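Local coordinates for secreted RxLR effector peptide protein (Phytophthora infestans, PDB 5L7S), which binds the host autophagy protein ATG8CL through a C-terminal ATG8-interacting motif and stimulates the formation of autophagosomes, at residues S66-Y71 / T141-Q146; I124-L129 / T170-T175; N252-Y257 / A273-F278. All blocks are in the same frame, centred on the assembly; numbering follows the deposited sequence.

Interaction 1 (S66-Y71 / T141-Q146); sequences SDLDIY and TPMFRQ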
loop_
_atom_site.group_PDB
_atom_site.type_symbol
_atom_site.label_atom_id
_atom_site.label_comp_id
_atom_site.label_asym_id
_atom_site.label_seq_id
_atom_site.Cartn_x
_atom_site.Cartn_y
_atom_site.Cartn_z
ATOM N N SER A 66 7.699 15.173 -11.656
ATOM C CA SER A 66 8.508 13.966 -11.433
ATOM C C SER A 66 7.855 12.660 -11.872
ATOM O O SER A 66 6.685 12.625 -12.243
ATOM C CB SER A 66 8.880 13.849 -9.948
ATOM O OG SER A 66 7.769 13.437 -9.166
ATOM N N ASP A 67 8.651 11.592 -11.829
ATOM C CA ASP A 67 8.150 10.229 -12.004
ATOM C C ASP A 67 7.070 9.920 -10.973
ATOM O O ASP A 67 6.020 9.375 -11.319
ATOM C CB ASP A 67 9.286 9.199 -11.874
ATOM C CG ASP A 67 10.197 9.161 -13.094
ATOM O OD1 ASP A 67 10.044 9.997 -14.004
ATOM O OD2 ASP A 67 11.079 8.283 -13.149
ATOM N N LEU A 68 7.328 10.282 -9.718
ATOM C CA LEU A 68 6.376 10.031 -8.637
ATOM C C LEU A 68 5.103 10.873 -8.767
ATOM O O LEU A 68 4.002 10.347 -8.556
ATOM C CB LEU A 68 7.033 10.240 -7.269
ATOM C CG LEU A 68 8.207 9.311 -6.929
ATOM C CD1 LEU A 68 8.633 9.538 -5.485
ATOM C CD2 LEU A 68 7.875 7.840 -7.162
ATOM N N ASP A 69 5.249 12.153 -9.129
ATOM C CA ASP A 69 4.098 13.002 -9.490
ATOM C C ASP A 69 3.221 12.280 -10.510
ATOM O O ASP A 69 2.000 12.187 -10.334
ATOM C CB ASP A 69 4.539 14.349 -10.098
ATOM C CG ASP A 69 5.156 15.306 -9.082
ATOM O OD1 ASP A 69 4.902 15.178 -7.864
ATOM O OD2 ASP A 69 5.901 16.210 -9.521
ATOM N N ILE A 70 3.856 11.758 -11.561
ATOM C CA ILE A 70 3.155 11.000 -12.594
ATOM C C ILE A 70 2.544 9.726 -12.017
ATOM O O ILE A 70 1.381 9.438 -12.277
ATOM C CB ILE A 70 4.075 10.652 -13.790
ATOM C CG1 ILE A 70 4.484 11.926 -14.543
ATOM C CG2 ILE A 70 3.381 9.694 -14.758
ATOM C CD1 ILE A 70 5.730 11.767 -15.395
ATOM N N TYR A 71 3.319 8.969 -11.244
ATOM C CA TYR A 71 2.849 7.684 -10.714
ATOM C C TYR A 71 1.641 7.848 -9.799
ATOM O O TYR A 71 0.635 7.157 -9.960
ATOM C CB TYR A 71 3.965 6.941 -9.970
ATOM C CG TYR A 71 3.612 5.510 -9.593
ATOM C CD1 TYR A 71 3.452 4.533 -10.572
ATOM C CD2 TYR A 71 3.443 5.133 -8.258
ATOM C CE1 TYR A 71 3.130 3.221 -10.236
ATOM C CE2 TYR A 71 3.121 3.824 -7.910
ATOM C CZ TYR A 71 2.965 2.870 -8.902
ATOM O OH TYR A 71 2.650 1.568 -8.568
ATOM N N THR A 141 1.085 -1.556 -4.067
ATOM C CA THR A 141 2.140 -0.860 -4.808
ATOM C C THR A 141 3.477 -1.591 -4.648
ATOM O O THR A 141 3.821 -1.998 -3.536
ATOM C CB THR A 141 2.315 0.619 -4.387
ATOM O OG1 THR A 141 2.848 0.705 -3.061
ATOM C CG2 THR A 141 0.993 1.360 -4.454
ATOM N N PRO A 142 4.233 -1.763 -5.755
ATOM C CA PRO A 142 5.561 -2.371 -5.644
ATOM C C PRO A 142 6.519 -1.615 -4.721
ATOM O O PRO A 142 7.278 -2.250 -3.996
ATOM C CB PRO A 142 6.080 -2.368 -7.092
ATOM C CG PRO A 142 5.245 -1.371 -7.811
ATOM C CD PRO A 142 3.906 -1.440 -7.157
ATOM N N MET A 143 6.469 -0.284 -4.736
ATOM C CA MET A 143 7.330 0.531 -3.871
ATOM C C MET A 143 7.109 0.263 -2.380
ATOM O O MET A 143 8.058 0.319 -1.598
ATOM C CB MET A 143 7.160 2.024 -4.169
ATOM C CG MET A 143 7.720 2.445 -5.518
ATOM S SD MET A 143 8.011 4.219 -5.621
ATOM C CE MET A 143 6.344 4.824 -5.869
ATOM N N PHE A 144 5.871 -0.029 -1.991
ATOM C CA PHE A 144 5.580 -0.424 -0.614
ATOM C C PHE A 144 6.249 -1.756 -0.290
ATOM O O PHE A 144 6.920 -1.870 0.732
ATOM C CB PHE A 144 4.076 -0.522 -0.370
ATOM C CG PHE A 144 3.718 -0.983 1.015
ATOM C CD1 PHE A 144 4.016 -0.191 2.119
ATOM C CD2 PHE A 144 3.093 -2.211 1.221
ATOM C CE1 PHE A 144 3.692 -0.612 3.401
ATOM C CE2 PHE A 144 2.765 -2.635 2.500
ATOM C CZ PHE A 144 3.066 -1.835 3.591
ATOM N N ARG A 145 6.065 -2.749 -1.162
ATOM C CA ARG A 145 6.738 -4.050 -1.023
ATOM C C ARG A 145 8.261 -3.911 -0.909
ATOM O O ARG A 145 8.893 -4.633 -0.136
ATOM C CB ARG A 145 6.399 -4.981 -2.192
ATOM C CG ARG A 145 5.001 -5.567 -2.141
ATOM C CD ARG A 145 4.845 -6.679 -3.166
ATOM N NE ARG A 145 4.979 -6.186 -4.541
ATOM C CZ ARG A 145 3.999 -5.660 -5.286
ATOM N NH1 ARG A 145 4.271 -5.251 -6.524
ATOM N NH2 ARG A 145 2.756 -5.525 -4.822
ATOM N N GLN A 146 8.831 -2.984 -1.682
ATOM C CA GLN A 146 10.262 -2.680 -1.625
ATOM C C GLN A 146 10.657 -2.089 -0.271
ATOM O O GLN A 146 11.670 -2.477 0.303
ATOM C CB GLN A 146 10.668 -1.714 -2.753
ATOM C CG GLN A 146 10.588 -2.304 -4.157
ATOM C CD GLN A 146 10.514 -1.247 -5.251
ATOM O OE1 GLN A 146 11.001 -0.130 -5.094
ATOM N NE2 GLN A 146 9.903 -1.606 -6.370
#
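Leu68 and Tyr71 face Pro142 and Met143 across two helix starts whose axes come no closer than 14.5 Å and diverge by 122° in direction, with the CA atoms of Leu68 and Met143 10.7 Å apart. That spacing is bridged chiefly by the ends of Leu68, Tyr71 and Met143. The joint probably links two of the tandem WY-domains, since 66-71 falls in the region inferred as the second and 141-146 in that of the third. Met143 supplies most of the bridge from its side. Its chain bends at chi3 (-77°), which sets the position of the terminal methyl CE, and this one carbon touches two side chains, nearest at CD2 of Leu68 (3.6 Å) and CD2 of Tyr71 (3.8 Å). The Leu68 and Met143 side chains cross obliquely, whereas Tyr71 and Met143 run past one another in opposite directions. Tyr71 has CG anti to its backbone N (chi1 -171°), and its hydroxyl meets the proline ring tip to tip, OH lying 3.6 Å from Pro142 CD. This is a van der Waals contact, as no hydrogen bond joins the two segments. Pro80, Leu83 and Phe87 of helix 80-91 and Met103 of helix 97-106 also pack on the Tyr71 side chain. Both helices are capped at their N-termini: Thr141 OG1 accepts from Phe144 N and also bonds to Leu138 O, while Ser66 and Asp69 form a capping box. In that box Asp69 N reaches Ser66 OG at 2.8 Å, and Ser66 N approaches Asp69 OD2 at 3.0 Å from above the carboxylate plane.

Interaction 2 (I124-L129 / T170-T175); sequences IVYNTL and TLFQKT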
loop_
_atom_site.group_PDB
_atom_site.type_symbol
_atom_site.label_atom_id
_atom_site.label_comp_id
_atom_site.label_asym_id
_atom_site.label_seq_id
_atom_site.Cartn_x
_atom_site.Cartn_y
_atom_site.Cartn_z
ATOM N N ILE A 124 12.294 8.245 6.594
ATOM C CA ILE A 124 12.843 9.072 5.504
ATOM C C ILE A 124 12.548 8.417 4.152
ATOM O O ILE A 124 12.003 9.067 3.254
ATOM C CB ILE A 124 14.374 9.320 5.654
ATOM C CG1 ILE A 124 14.696 10.090 6.951
ATOM C CG2 ILE A 124 14.941 10.058 4.439
ATOM C CD1 ILE A 124 14.058 11.463 7.067
ATOM N N VAL A 125 12.875 7.127 4.040
ATOM C CA VAL A 125 12.659 6.360 2.803
ATOM C C VAL A 125 11.168 6.304 2.458
ATOM O O VAL A 125 10.790 6.499 1.303
ATOM C CB VAL A 125 13.232 4.925 2.897
ATOM C CG1 VAL A 125 13.094 4.185 1.567
ATOM C CG2 VAL A 125 14.696 4.963 3.312
ATOM N N TYR A 126 10.334 6.064 3.467
ATOM C CA TYR A 126 8.876 6.066 3.304
ATOM C C TYR A 126 8.358 7.338 2.621
ATOM O O TYR A 126 7.380 7.277 1.878
ATOM C CB TYR A 126 8.171 5.884 4.659
ATOM C CG TYR A 126 6.726 5.448 4.548
ATOM C CD1 TYR A 126 6.391 4.096 4.504
ATOM C CD2 TYR A 126 5.692 6.380 4.496
ATOM C CE1 TYR A 126 5.074 3.679 4.402
ATOM C CE2 TYR A 126 4.366 5.971 4.393
ATOM C CZ TYR A 126 4.067 4.618 4.348
ATOM O OH TYR A 126 2.767 4.194 4.243
ATOM N N ASN A 127 9.013 8.473 2.874
ATOM C CA ASN A 127 8.627 9.760 2.285
ATOM C C ASN A 127 9.475 10.218 1.099
ATOM O O ASN A 127 9.043 11.081 0.336
ATOM C CB ASN A 127 8.597 10.821 3.373
ATOM C CG ASN A 127 7.623 10.468 4.478
ATOM O OD1 ASN A 127 6.415 10.416 4.260
ATOM N ND2 ASN A 127 8.145 10.194 5.662
ATOM N N THR A 128 10.666 9.644 0.938
ATOM C CA THR A 128 11.369 9.696 -0.345
ATOM C C THR A 128 10.494 9.024 -1.407
ATOM O O THR A 128 10.300 9.571 -2.488
ATOM C CB THR A 128 12.735 8.978 -0.282
ATOM O OG1 THR A 128 13.548 9.578 0.733
ATOM C CG2 THR A 128 13.465 9.051 -1.627
ATOM N N LEU A 129 9.956 7.851 -1.067
ATOM C CA LEU A 129 9.066 7.090 -1.954
ATOM C C LEU A 129 7.636 7.637 -2.050
ATOM O O LEU A 129 6.858 7.180 -2.891
ATOM C CB LEU A 129 9.002 5.632 -1.498
ATOM C CG LEU A 129 10.316 4.853 -1.504
ATOM C CD1 LEU A 129 10.112 3.499 -0.843
ATOM C CD2 LEU A 129 10.846 4.690 -2.920
ATOM N N THR A 170 2.188 4.537 12.682
ATOM C CA THR A 170 1.971 5.975 12.510
ATOM C C THR A 170 1.998 6.362 11.025
ATOM O O THR A 170 1.136 7.115 10.565
ATOM C CB THR A 170 3.019 6.805 13.291
ATOM O OG1 THR A 170 2.983 6.439 14.675
ATOM C CG2 THR A 170 2.761 8.312 13.167
ATOM N N LEU A 171 2.970 5.828 10.282
ATOM C CA LEU A 171 3.078 6.101 8.847
ATOM C C LEU A 171 1.832 5.619 8.106
ATOM O O LEU A 171 1.267 6.357 7.297
ATOM C CB LEU A 171 4.334 5.458 8.246
ATOM C CG LEU A 171 5.691 5.956 8.761
ATOM C CD1 LEU A 171 6.813 5.030 8.303
ATOM C CD2 LEU A 171 5.962 7.394 8.334
ATOM N N PHE A 172 1.393 4.401 8.414
ATOM C CA PHE A 172 0.183 3.831 7.807
ATOM C C PHE A 172 -1.037 4.721 8.047
ATOM O O PHE A 172 -1.831 4.950 7.132
ATOM C CB PHE A 172 -0.116 2.423 8.354
ATOM C CG PHE A 172 0.963 1.387 8.095
ATOM C CD1 PHE A 172 1.965 1.567 7.132
ATOM C CD2 PHE A 172 0.944 0.188 8.808
ATOM C CE1 PHE A 172 2.926 0.591 6.919
ATOM C CE2 PHE A 172 1.905 -0.791 8.591
ATOM C CZ PHE A 172 2.896 -0.589 7.645
ATOM N N GLN A 173 -1.168 5.230 9.270
ATOM C CA GLN A 173 -2.283 6.102 9.649
ATOM C C GLN A 173 -2.227 7.494 9.001
ATOM O O GLN A 173 -3.271 8.111 8.787
ATOM C CB GLN A 173 -2.363 6.226 11.170
ATOM C CG GLN A 173 -2.775 4.928 11.853
ATOM C CD GLN A 173 -2.475 4.902 13.345
ATOM O OE1 GLN A 173 -1.543 5.549 13.826
ATOM N NE2 GLN A 173 -3.262 4.131 14.083
ATOM N N LYS A 174 -1.020 7.981 8.698
ATOM C CA LYS A 174 -0.837 9.207 7.896
ATOM C C LYS A 174 -0.880 8.964 6.374
ATOM O O LYS A 174 -0.697 9.898 5.596
ATOM C CB LYS A 174 0.458 9.931 8.297
ATOM C CG LYS A 174 0.344 10.663 9.628
ATOM C CD LYS A 174 1.615 11.411 10.005
ATOM C CE LYS A 174 2.783 10.463 10.241
ATOM N NZ LYS A 174 3.798 11.031 11.169
ATOM N N THR A 175 -1.114 7.720 5.961
ATOM C CA THR A 175 -1.316 7.353 4.560
ATOM C C THR A 175 -2.794 7.146 4.222
ATOM O O THR A 175 -3.244 7.532 3.142
ATOM C CB THR A 175 -0.536 6.066 4.246
ATOM O OG1 THR A 175 0.846 6.276 4.551
ATOM C CG2 THR A 175 -0.685 5.661 2.786
#
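Thr175 OG1 is held by two bonds, accepting from Tyr126 OH at 2.8 Å and donating to Leu171 O, also at 2.8 Å. The first is the hydrogen bond across the contact, made where the tyrosine and threonine side chains reach toward each other tip to tip; OG1 lies at the edge of the Tyr126 ring, in its plane. The second ties the hydroxyl back to the final turn of helix 165-173, meeting the carbonyl from above its plane (40° out of it), and thereby fixes where the acceptor for Tyr126 sits. Tyr126 itself carries CG anti to its backbone N (chi1 -162°), and its ring slides past Leu171 in the opposite direction. Leu171 lies over one ring face: CB stands 4.0 Å from the ring centroid, 14° off the normal, a CH-pi contact displaced toward the rim, and CD1 approaches Tyr126 CG at 3.8 Å. Tyr126 also meets Trp147 of helix 142-155 edge-to-face, consistent with the all-helical WY fold, named for a Trp and a Tyr in its core. Helix 122-128 lies in the inferred third WY-domain and helix 165-173 in the inferred fourth, and the tyrosine appears to join them. Phe172 points its CB away, yet its ring edge returns to the contact, CD1 lying 4.0 Å from Tyr126 OH. The Phe172 side chain also touches Ile182, Leu185 and Leu189 of helix 179-189.

Interaction 3 (N252-Y257 / A273-F278); sequences NLWLRY and AEALQF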
loop_
_atom_site.group_PDB
_atom_site.type_symbol
_atom_site.label_atom_id
_atom_site.label_comp_id
_atom_site.label_asym_id
_atom_site.label_seq_id
_atom_site.Cartn_x
_atom_site.Cartn_y
_atom_site.Cartn_z
ATOM N N ASN A 252 -12.444 -12.530 26.106
ATOM C CA ASN A 252 -13.831 -12.366 25.670
ATOM C C ASN A 252 -13.900 -12.264 24.148
ATOM O O ASN A 252 -14.651 -12.996 23.500
ATOM C CB ASN A 252 -14.477 -11.133 26.324
ATOM C CG ASN A 252 -16.000 -11.156 26.253
ATOM O OD1 ASN A 252 -16.673 -11.489 27.234
ATOM N ND2 ASN A 252 -16.551 -10.805 25.092
ATOM N N LEU A 253 -13.083 -11.373 23.594
ATOM C CA LEU A 253 -12.984 -11.177 22.148
ATOM C C LEU A 253 -12.703 -12.473 21.404
ATOM O O LEU A 253 -13.344 -12.752 20.391
ATOM C CB LEU A 253 -11.898 -10.146 21.831
ATOM C CG LEU A 253 -11.502 -9.910 20.372
ATOM C CD1 LEU A 253 -12.703 -9.693 19.450
ATOM C CD2 LEU A 253 -10.555 -8.721 20.332
ATOM N N TRP A 254 -11.751 -13.259 21.907
ATOM C CA TRP A 254 -11.419 -14.547 21.294
ATOM C C TRP A 254 -12.604 -15.515 21.326
ATOM O O TRP A 254 -12.910 -16.162 20.322
ATOM C CB TRP A 254 -10.201 -15.202 21.957
ATOM C CG TRP A 254 -9.932 -16.549 21.369
ATOM C CD1 TRP A 254 -9.593 -16.816 20.079
ATOM C CD2 TRP A 254 -10.043 -17.813 22.025
ATOM N NE1 TRP A 254 -9.465 -18.165 19.891
ATOM C CE2 TRP A 254 -9.736 -18.804 21.070
ATOM C CE3 TRP A 254 -10.358 -18.206 23.333
ATOM C CZ2 TRP A 254 -9.729 -20.169 21.378
ATOM C CZ3 TRP A 254 -10.354 -19.565 23.641
ATOM C CH2 TRP A 254 -10.041 -20.530 22.664
ATOM N N LEU A 255 -13.259 -15.603 22.478
ATOM C CA LEU A 255 -14.431 -16.460 22.636
ATOM C C LEU A 255 -15.577 -16.039 21.716
ATOM O O LEU A 255 -16.270 -16.900 21.167
ATOM C CB LEU A 255 -14.897 -16.470 24.093
ATOM C CG LEU A 255 -13.932 -17.135 25.083
ATOM C CD1 LEU A 255 -14.245 -16.752 26.525
ATOM C CD2 LEU A 255 -13.944 -18.647 24.915
ATOM N N ARG A 256 -15.764 -14.727 21.549
ATOM C CA ARG A 256 -16.785 -14.196 20.636
ATOM C C ARG A 256 -16.460 -14.484 19.175
ATOM O O ARG A 256 -17.357 -14.840 18.405
ATOM C CB ARG A 256 -16.992 -12.687 20.831
ATOM C CG ARG A 256 -17.652 -12.290 22.144
ATOM C CD ARG A 256 -19.036 -12.898 22.320
ATOM N NE ARG A 256 -19.752 -12.329 23.464
ATOM C CZ ARG A 256 -20.848 -12.852 24.024
ATOM N NH1 ARG A 256 -21.396 -13.977 23.565
ATOM N NH2 ARG A 256 -21.403 -12.244 25.066
ATOM N N TYR A 257 -15.194 -14.330 18.787
ATOM C CA TYR A 257 -14.775 -14.742 17.448
ATOM C C TYR A 257 -15.024 -16.231 17.245
ATOM O O TYR A 257 -15.570 -16.633 16.220
ATOM C CB TYR A 257 -13.299 -14.440 17.168
ATOM C CG TYR A 257 -12.910 -14.894 15.778
ATOM C CD1 TYR A 257 -13.306 -14.166 14.659
ATOM C CD2 TYR A 257 -12.208 -16.084 15.577
ATOM C CE1 TYR A 257 -12.990 -14.591 13.380
ATOM C CE2 TYR A 257 -11.885 -16.517 14.298
ATOM C CZ TYR A 257 -12.278 -15.763 13.206
ATOM O OH TYR A 257 -11.968 -16.172 11.935
ATOM N N ALA A 273 -17.474 -24.230 26.106
ATOM C CA ALA A 273 -16.794 -25.061 27.103
ATOM C C ALA A 273 -15.421 -25.515 26.621
ATOM O O ALA A 273 -14.427 -25.363 27.336
ATOM C CB ALA A 273 -17.647 -26.267 27.459
ATOM N N GLU A 274 -15.380 -26.055 25.404
ATOM C CA GLU A 274 -14.135 -26.546 24.795
ATOM C C GLU A 274 -13.084 -25.443 24.648
ATOM O O GLU A 274 -11.907 -25.667 24.934
ATOM C CB GLU A 274 -14.413 -27.171 23.424
ATOM C CG GLU A 274 -15.218 -28.466 23.473
ATOM C CD GLU A 274 -15.636 -28.979 22.099
ATOM O OE1 GLU A 274 -15.853 -28.165 21.172
ATOM O OE2 GLU A 274 -15.761 -30.213 21.948
ATOM N N ALA A 275 -13.520 -24.260 24.212
ATOM C CA ALA A 275 -12.641 -23.092 24.086
ATOM C C ALA A 275 -12.010 -22.700 25.423
ATOM O O ALA A 275 -10.796 -22.517 25.510
ATOM C CB ALA A 275 -13.407 -21.915 23.506
ATOM N N LEU A 276 -12.838 -22.582 26.459
ATOM C CA LEU A 276 -12.351 -22.314 27.818
ATOM C C LEU A 276 -11.347 -23.364 28.297
ATOM O O LEU A 276 -10.384 -23.031 28.993
ATOM C CB LEU A 276 -13.517 -22.245 28.808
ATOM C CG LEU A 276 -14.435 -21.029 28.695
ATOM C CD1 LEU A 276 -15.693 -21.250 29.523
ATOM C CD2 LEU A 276 -13.717 -19.759 29.130
ATOM N N GLN A 277 -11.587 -24.623 27.924
ATOM C CA GLN A 277 -10.669 -25.722 28.237
ATOM C C GLN A 277 -9.329 -25.513 27.531
ATOM O O GLN A 277 -8.276 -25.563 28.171
ATOM C CB GLN A 277 -11.280 -27.083 27.852
ATOM C CG GLN A 277 -10.708 -28.275 28.614
ATOM C CD GLN A 277 -10.975 -28.222 30.116
ATOM O OE1 GLN A 277 -11.914 -27.565 30.574
ATOM N NE2 GLN A 277 -10.145 -28.913 30.891
ATOM N N PHE A 278 -9.386 -25.250 26.224
ATOM C CA PHE A 278 -8.192 -24.923 25.428
ATOM C C PHE A 278 -7.373 -23.795 26.066
ATOM O O PHE A 278 -6.146 -23.889 26.153
ATOM C CB PHE A 278 -8.584 -24.544 23.993
ATOM C CG PHE A 278 -7.412 -24.352 23.071
ATOM C CD1 PHE A 278 -6.782 -23.116 22.963
ATOM C CD2 PHE A 278 -6.935 -25.409 22.307
ATOM C CE1 PHE A 278 -5.701 -22.942 22.112
ATOM C CE2 PHE A 278 -5.857 -25.238 21.450
ATOM C CZ PHE A 278 -5.239 -24.004 21.354
#
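Trp254, Leu255 and Ala275 carry this contact, with the small alanine set against both larger side chains. Ala275 CB is 3.6 Å from Leu255 CD2 and 3.7 Å from Trp254 CH2, so one methyl serves the two neighbours. The nearest CA pair is Leu255 and Ala275, 7.0 Å apart, although the helix axes stay 10.6 Å apart at a crossing angle of 138°. The far corner of the indole also meets the second helix's backbone: Trp254 CZ3 lies 3.5 Å from Ala275 O, which sits at the ring edge and in its plane. The polar end of the indole, NE1, bonds to Pro228 O. On the more exposed flank, Leu255 CD1 meets Leu276 CD2 at 4.0 Å, the two side chains crossing at about a right angle. Phe278 adds an oblique contact with Trp254, CD1 to CH2 at 4.2 Å. Both aromatic residues stack edge-to-face with Phe232, so helix 228-235 joins helix 249-266 of the inferred fifth WY-domain and helix 272-279, the last modelled helix, which in sequence precedes the ATG8-interacting motif, in one packed group.

Interactions 1 and 2 are buried, each centred about 10 Å from the centre of the chain, and they touch: Leu68 CD1 lies 3.4 Å from Thr128 O, and Phe144 CE1 lies 3.8 Å from Phe172 CE1. Helices 122-128, 142-155 and 165-173 follow one another, and the segments of the two contacts alternate along the chain. Both probably join successive WY-domains, interaction 1 by van der Waals contact alone, including a tyrosine hydroxyl set against a proline ring, and interaction 2 through a hydroxyl bond beside a covered ring face. Interaction 3 stands apart, its centre about 37 Å from that of interaction 2. Only partly buried, it pairs sequence-neighbouring helices near the C-terminus and, like interaction 1, has no hydrogen bond between its segments.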